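Local coordinates for periplasmic sugar-binding domain protein (Pseudomonas fluorescens Pf-5, PDB 3H75) that probably binds a carbohydrate in the periplasm, as a two-domain solute-binding protein of the kind that serves bacterial sugar uptake, at residues A[23-28]-A[261-266]; A[88-93]-A[271-276]. All blocks are in the same frame, centred on the assembly; numbering follows the deposited sequence.

Contact 1. Residues A[23-28]-A[261-266]; sequences SQFMQA and GHFTLG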
loop_
_atom_site.group_PDB
_atom_site.type_symbol
_atom_site.label_atom_id
_atom_site.label_comp_id
_atom_site.label_asym_id
_atom_site.label_seq_id
_atom_site.Cartn_x
_atom_site.Cartn_y
_atom_site.Cartn_z
ATOM N N SER A 23 -0.052 -10.986 -0.431
ATOM C CA SER A 23 0.198 -12.319 -0.971
ATOM C C SER A 23 -1.036 -13.212 -0.930
ATOM O O SER A 23 -1.356 -13.886 -1.910
ATOM C CB SER A 23 1.328 -13.005 -0.196
ATOM O OG SER A 23 2.569 -12.377 -0.442
ATOM N N GLN A 24 -1.730 -13.217 0.204
ATOM C CA GLN A 24 -2.912 -14.055 0.348
ATOM C C GLN A 24 -4.003 -13.683 -0.646
ATOM O O GLN A 24 -4.690 -14.563 -1.174
ATOM C CB GLN A 24 -3.457 -13.978 1.777
ATOM C CG GLN A 24 -2.478 -14.486 2.826
ATOM C CD GLN A 24 -2.020 -15.908 2.558
ATOM O OE1 GLN A 24 -2.815 -16.844 2.598
ATOM N NE2 GLN A 24 -0.729 -16.075 2.278
ATOM N N PHE A 25 -4.164 -12.388 -0.910
ATOM C CA PHE A 25 -5.175 -11.943 -1.861
ATOM C C PHE A 25 -4.787 -12.442 -3.256
ATOM O O PHE A 25 -5.639 -12.903 -4.018
ATOM C CB PHE A 25 -5.286 -10.412 -1.857
ATOM C CG PHE A 25 -6.527 -9.893 -2.534
ATOM C CD1 PHE A 25 -7.774 -10.049 -1.935
ATOM C CD2 PHE A 25 -6.456 -9.264 -3.776
ATOM C CE1 PHE A 25 -8.939 -9.584 -2.566
ATOM C CE2 PHE A 25 -7.614 -8.799 -4.414
ATOM C CZ PHE A 25 -8.856 -8.961 -3.803
HETATM N N MSE A 26 -3.499 -12.358 -3.582
HETATM C CA MSE A 26 -3.016 -12.824 -4.877
HETATM C C MSE A 26 -3.221 -14.325 -5.031
HETATM O O MSE A 26 -3.623 -14.793 -6.094
HETATM C CB MSE A 26 -1.523 -12.533 -5.045
HETATM C CG MSE A 26 -1.165 -11.078 -5.242
HETATM SE SE MSE A 26 0.756 -10.868 -5.477
HETATM C CE MSE A 26 0.910 -11.561 -7.274
ATOM N N GLN A 27 -2.935 -15.077 -3.973
ATOM C CA GLN A 27 -3.087 -16.524 -4.034
ATOM C C GLN A 27 -4.540 -16.904 -4.284
ATOM O O GLN A 27 -4.822 -17.861 -5.010
ATOM C CB GLN A 27 -2.558 -17.167 -2.752
ATOM C CG GLN A 27 -1.083 -16.878 -2.532
ATOM C CD GLN A 27 -0.490 -17.651 -1.380
ATOM O OE1 GLN A 27 -1.058 -17.700 -0.290
ATOM N NE2 GLN A 27 0.673 -18.251 -1.610
ATOM N N ALA A 28 -5.464 -16.148 -3.699
ATOM C CA ALA A 28 -6.879 -16.416 -3.906
ATOM C C ALA A 28 -7.176 -16.187 -5.385
ATOM O O ALA A 28 -7.888 -16.966 -6.016
ATOM C CB ALA A 28 -7.725 -15.486 -3.044
ATOM N N GLY A 261 -7.009 -0.485 1.198
ATOM C CA GLY A 261 -7.447 -0.910 -0.118
ATOM C C GLY A 261 -6.344 -1.351 -1.060
ATOM O O GLY A 261 -6.578 -2.189 -1.933
ATOM N N HIS A 262 -5.138 -0.819 -0.893
ATOM C CA HIS A 262 -4.057 -1.183 -1.799
ATOM C C HIS A 262 -3.521 -2.606 -1.661
ATOM O O HIS A 262 -2.768 -3.067 -2.519
ATOM C CB HIS A 262 -2.909 -0.160 -1.715
ATOM C CG HIS A 262 -2.101 -0.227 -0.457
ATOM N ND1 HIS A 262 -2.668 -0.284 0.798
ATOM C CD2 HIS A 262 -0.762 -0.171 -0.259
ATOM C CE1 HIS A 262 -1.717 -0.256 1.713
ATOM N NE2 HIS A 262 -0.549 -0.188 1.098
ATOM N N PHE A 263 -3.915 -3.313 -0.606
ATOM C CA PHE A 263 -3.447 -4.684 -0.435
ATOM C C PHE A 263 -4.067 -5.580 -1.501
ATOM O O PHE A 263 -3.641 -6.716 -1.687
ATOM C CB PHE A 263 -3.789 -5.219 0.964
ATOM C CG PHE A 263 -5.234 -5.612 1.146
ATOM C CD1 PHE A 263 -5.659 -6.919 0.895
ATOM C CD2 PHE A 263 -6.167 -4.677 1.575
ATOM C CE1 PHE A 263 -6.997 -7.282 1.069
ATOM C CE2 PHE A 263 -7.500 -5.029 1.750
ATOM C CZ PHE A 263 -7.916 -6.332 1.499
ATOM N N THR A 264 -5.066 -5.060 -2.208
ATOM C CA THR A 264 -5.738 -5.828 -3.253
ATOM C C THR A 264 -5.060 -5.707 -4.616
ATOM O O THR A 264 -5.381 -6.459 -5.532
ATOM C CB THR A 264 -7.196 -5.360 -3.451
ATOM O OG1 THR A 264 -7.199 -3.979 -3.836
ATOM C CG2 THR A 264 -8.005 -5.541 -2.178
ATOM N N LEU A 265 -4.122 -4.776 -4.758
ATOM C CA LEU A 265 -3.487 -4.553 -6.055
ATOM C C LEU A 265 -2.911 -5.789 -6.735
ATOM O O LEU A 265 -3.073 -5.958 -7.944
ATOM C CB LEU A 265 -2.411 -3.469 -5.945
ATOM C CG LEU A 265 -2.074 -2.788 -7.279
ATOM C CD1 LEU A 265 -1.578 -1.375 -7.020
ATOM C CD2 LEU A 265 -1.043 -3.602 -8.027
ATOM N N GLY A 266 -2.246 -6.645 -5.967
ATOM C CA GLY A 266 -1.669 -7.849 -6.541
ATOM C C GLY A 266 -2.706 -8.740 -7.205
ATOM O O GLY A 266 -2.446 -9.330 -8.259
#
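Phe25 and Phe263 form a T-shaped aromatic pair: the edge of Phe263 is directed at the face of Phe25, with ring centroids 5.8 Å apart and planes at 76°. The Phe25 ring reaches across because its CG stands anti to the backbone N (chi1 -165°), on a CB already directed at residues 261-266, which lead from strand 257-260 of the second sheet into helix 265-277.

A CH-pi contact adds to this. Thr264 CG2 lies 4.0 Å from the centroid of the Phe25 ring and 17° off its normal. The same methyl also sits above the centre of the Phe263 ring. Its rotation is fixed by the hydroxyl, since Thr264 OG1 donates to Gly261 O at 2.7 Å, almost straight along the carbonyl axis. Phe25 CE2 comes within 3.4 Å of Thr264 O.

Side-chain-to-backbone packing closes the other end. Selenomethionine Met26 lays CG 3.4 Å from Gly266 C, and a CB on Gly266 would collide with that CG. Trp268 and Phe319 each meet Phe25 edge-to-face, extending the aromatic cluster.

The join therefore rests mainly on dispersion and aromatic electrostatics, with a ring C-H close to a carbonyl oxygen, while the Thr264 OG1 bond stays within 261-266.

Contact 2. Residues A[88-93]-A[271-276]; sequences KLFIVN and VALHDD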
loop_
_atom_site.group_PDB
_atom_site.type_symbol
_atom_site.label_atom_id
_atom_site.label_comp_id
_atom_site.label_asym_id
_atom_site.label_seq_id
_atom_site.Cartn_x
_atom_site.Cartn_y
_atom_site.Cartn_z
ATOM N N LYS A 88 7.979 -11.783 -19.503
ATOM C CA LYS A 88 7.240 -10.528 -19.533
ATOM C C LYS A 88 7.285 -9.945 -18.126
ATOM O O LYS A 88 7.105 -10.667 -17.146
ATOM C CB LYS A 88 5.791 -10.777 -19.962
ATOM C CG LYS A 88 5.636 -11.228 -21.414
ATOM C CD LYS A 88 4.180 -11.524 -21.744
ATOM C CE LYS A 88 4.001 -11.891 -23.209
ATOM N NZ LYS A 88 2.563 -12.095 -23.540
ATOM N N LEU A 89 7.538 -8.646 -18.023
ATOM C CA LEU A 89 7.618 -7.997 -16.721
ATOM C C LEU A 89 6.407 -7.146 -16.400
ATOM O O LEU A 89 5.811 -6.531 -17.285
ATOM C CB LEU A 89 8.852 -7.100 -16.643
ATOM C CG LEU A 89 10.230 -7.710 -16.889
ATOM C CD1 LEU A 89 11.283 -6.624 -16.731
ATOM C CD2 LEU A 89 10.478 -8.840 -15.916
ATOM N N PHE A 90 6.059 -7.104 -15.120
ATOM C CA PHE A 90 4.944 -6.293 -14.664
ATOM C C PHE A 90 5.401 -5.573 -13.402
ATOM O O PHE A 90 5.723 -6.206 -12.394
ATOM C CB PHE A 90 3.724 -7.159 -14.370
ATOM C CG PHE A 90 2.432 -6.402 -14.426
ATOM C CD1 PHE A 90 2.036 -5.780 -15.604
ATOM C CD2 PHE A 90 1.624 -6.289 -13.300
ATOM C CE1 PHE A 90 0.848 -5.049 -15.666
ATOM C CE2 PHE A 90 0.438 -5.562 -13.348
ATOM C CZ PHE A 90 0.049 -4.938 -14.537
ATOM N N ILE A 91 5.441 -4.246 -13.480
ATOM C CA ILE A 91 5.878 -3.385 -12.380
ATOM C C ILE A 91 4.665 -2.866 -11.617
ATOM O O ILE A 91 3.762 -2.274 -12.207
ATOM C CB ILE A 91 6.665 -2.176 -12.930
ATOM C CG1 ILE A 91 7.797 -2.662 -13.837
ATOM C CG2 ILE A 91 7.198 -1.332 -11.783
ATOM C CD1 ILE A 91 8.788 -3.570 -13.155
ATOM N N VAL A 92 4.644 -3.065 -10.303
ATOM C CA VAL A 92 3.491 -2.629 -9.533
ATOM C C VAL A 92 3.737 -1.658 -8.395
ATOM O O VAL A 92 4.877 -1.416 -7.983
ATOM C CB VAL A 92 2.727 -3.842 -8.953
ATOM C CG1 VAL A 92 2.247 -4.735 -10.080
ATOM C CG2 VAL A 92 3.627 -4.619 -7.993
ATOM N N ASN A 93 2.621 -1.103 -7.918
ATOM C CA ASN A 93 2.547 -0.164 -6.797
ATOM C C ASN A 93 2.967 1.288 -7.042
ATOM O O ASN A 93 2.365 2.201 -6.484
ATOM C CB ASN A 93 3.286 -0.748 -5.593
ATOM C CG ASN A 93 2.556 -1.944 -4.993
ATOM O OD1 ASN A 93 1.593 -2.456 -5.572
ATOM N ND2 ASN A 93 3.013 -2.396 -3.831
ATOM N N VAL A 271 -5.381 -10.577 -12.548
ATOM C CA VAL A 271 -6.506 -10.610 -13.479
ATOM C C VAL A 271 -6.003 -10.032 -14.800
ATOM O O VAL A 271 -6.271 -10.577 -15.873
ATOM C CB VAL A 271 -7.693 -9.748 -12.995
ATOM C CG1 VAL A 271 -8.751 -9.658 -14.093
ATOM C CG2 VAL A 271 -8.296 -10.348 -11.737
ATOM N N ALA A 272 -5.269 -8.926 -14.717
ATOM C CA ALA A 272 -4.728 -8.282 -15.909
ATOM C C ALA A 272 -3.737 -9.185 -16.644
ATOM O O ALA A 272 -3.768 -9.273 -17.877
ATOM C CB ALA A 272 -4.060 -6.960 -15.537
ATOM N N LEU A 273 -2.859 -9.853 -15.901
ATOM C CA LEU A 273 -1.879 -10.735 -16.528
ATOM C C LEU A 273 -2.568 -11.952 -17.121
ATOM O O LEU A 273 -2.185 -12.435 -18.188
ATOM C CB LEU A 273 -0.808 -11.163 -15.520
ATOM C CG LEU A 273 0.076 -10.011 -15.036
ATOM C CD1 LEU A 273 1.165 -10.552 -14.122
ATOM C CD2 LEU A 273 0.690 -9.290 -16.226
ATOM N N HIS A 274 -3.580 -12.452 -16.423
ATOM C CA HIS A 274 -4.348 -13.594 -16.903
ATOM C C HIS A 274 -4.920 -13.244 -18.272
ATOM O O HIS A 274 -4.857 -14.040 -19.211
ATOM C CB HIS A 274 -5.476 -13.904 -15.911
ATOM C CG HIS A 274 -6.543 -14.803 -16.455
ATOM N ND1 HIS A 274 -7.552 -14.349 -17.273
ATOM C CD2 HIS A 274 -6.769 -16.128 -16.277
ATOM C CE1 HIS A 274 -8.360 -15.353 -17.575
ATOM N NE2 HIS A 274 -7.906 -16.442 -16.983
ATOM N N ASP A 275 -5.465 -12.039 -18.386
ATOM C CA ASP A 275 -6.047 -11.592 -19.641
ATOM C C ASP A 275 -4.988 -11.325 -20.702
ATOM O O ASP A 275 -5.210 -11.594 -21.879
ATOM C CB ASP A 275 -6.907 -10.347 -19.411
ATOM C CG ASP A 275 -8.223 -10.671 -18.723
ATOM O OD1 ASP A 275 -8.467 -11.861 -18.436
ATOM O OD2 ASP A 275 -9.015 -9.739 -18.472
ATOM N N ASP A 276 -3.833 -10.808 -20.294
ATOM C CA ASP A 276 -2.771 -10.547 -21.260
ATOM C C ASP A 276 -2.348 -11.846 -21.937
ATOM O O ASP A 276 -2.110 -11.879 -23.146
ATOM C CB ASP A 276 -1.546 -9.931 -20.588
ATOM C CG ASP A 276 -0.405 -9.707 -21.565
ATOM O OD1 ASP A 276 -0.503 -8.781 -22.397
ATOM O OD2 ASP A 276 0.583 -10.469 -21.518
#
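Strand 88-93 belongs to the six-stranded parallel sheet of an alpha/beta domain, and helix 265-277 packs on one face of that sheet; Lys88 and Phe90, two residues apart on the strand and both directed at the helix, make the contact.

The apolar part is a CH-pi contact. Leu273 CD2 lies over the Phe90 ring, 4.1 Å from its centroid and 23° off the normal, displaced toward the rim, where Phe90 CD1 is 3.8 Å from this methyl. With CG anti to the backbone N (chi1 -157°), Phe90 presents a face to the helix. Ala269 and Trp114 also touch the Phe90 side chain, and Met67 of the adjacent strand touches Leu273.

The polar part is a hydrogen-bonded salt bridge. Lys88, extended beyond CG, brings NZ to a long 3.3 Å from Asp276 OD2, meeting it on the syn side but 26° out of the carboxylate plane. Tyr65 OH is hydrogen-bonded to the same oxygen. Shortening Lys88 to an alanine would remove the ammonium group and is likely to leave the Asp276 carboxylate without this cationic mate, though Tyr65 would still reach OD2.

The ion pair is modest in geometry; the charge of the partly exposed lysine nevertheless is likely to stabilise the buried, ionised carboxylate next to the apolar Phe90-Leu273 packing.

In the fold
Contacts 1 and 2 share helix 265-277 and lie with their centres about 13 Å apart. Contact 1 sets its first turn and the preceding 3-10 segment against helix 17-33; contact 2 holds its later turns to strand 88-93, inside the parallel sheet that also contains strand 5-10. Leu265 bridges them, with its CD2 3.9 Å from Val92 CB. Along the chain the order is 23-28, 88-93, 261-266, 271-276, so the contacts interlock. Between 88-93 and 261-266 the chain adds strand 115-119 to the first sheet and makes five of the six strands of the mixed sheet, the last of them 257-260. The helix that follows thus packs back against the first sheet, consistent with the two-domain crossover architecture of periplasmic binding proteins.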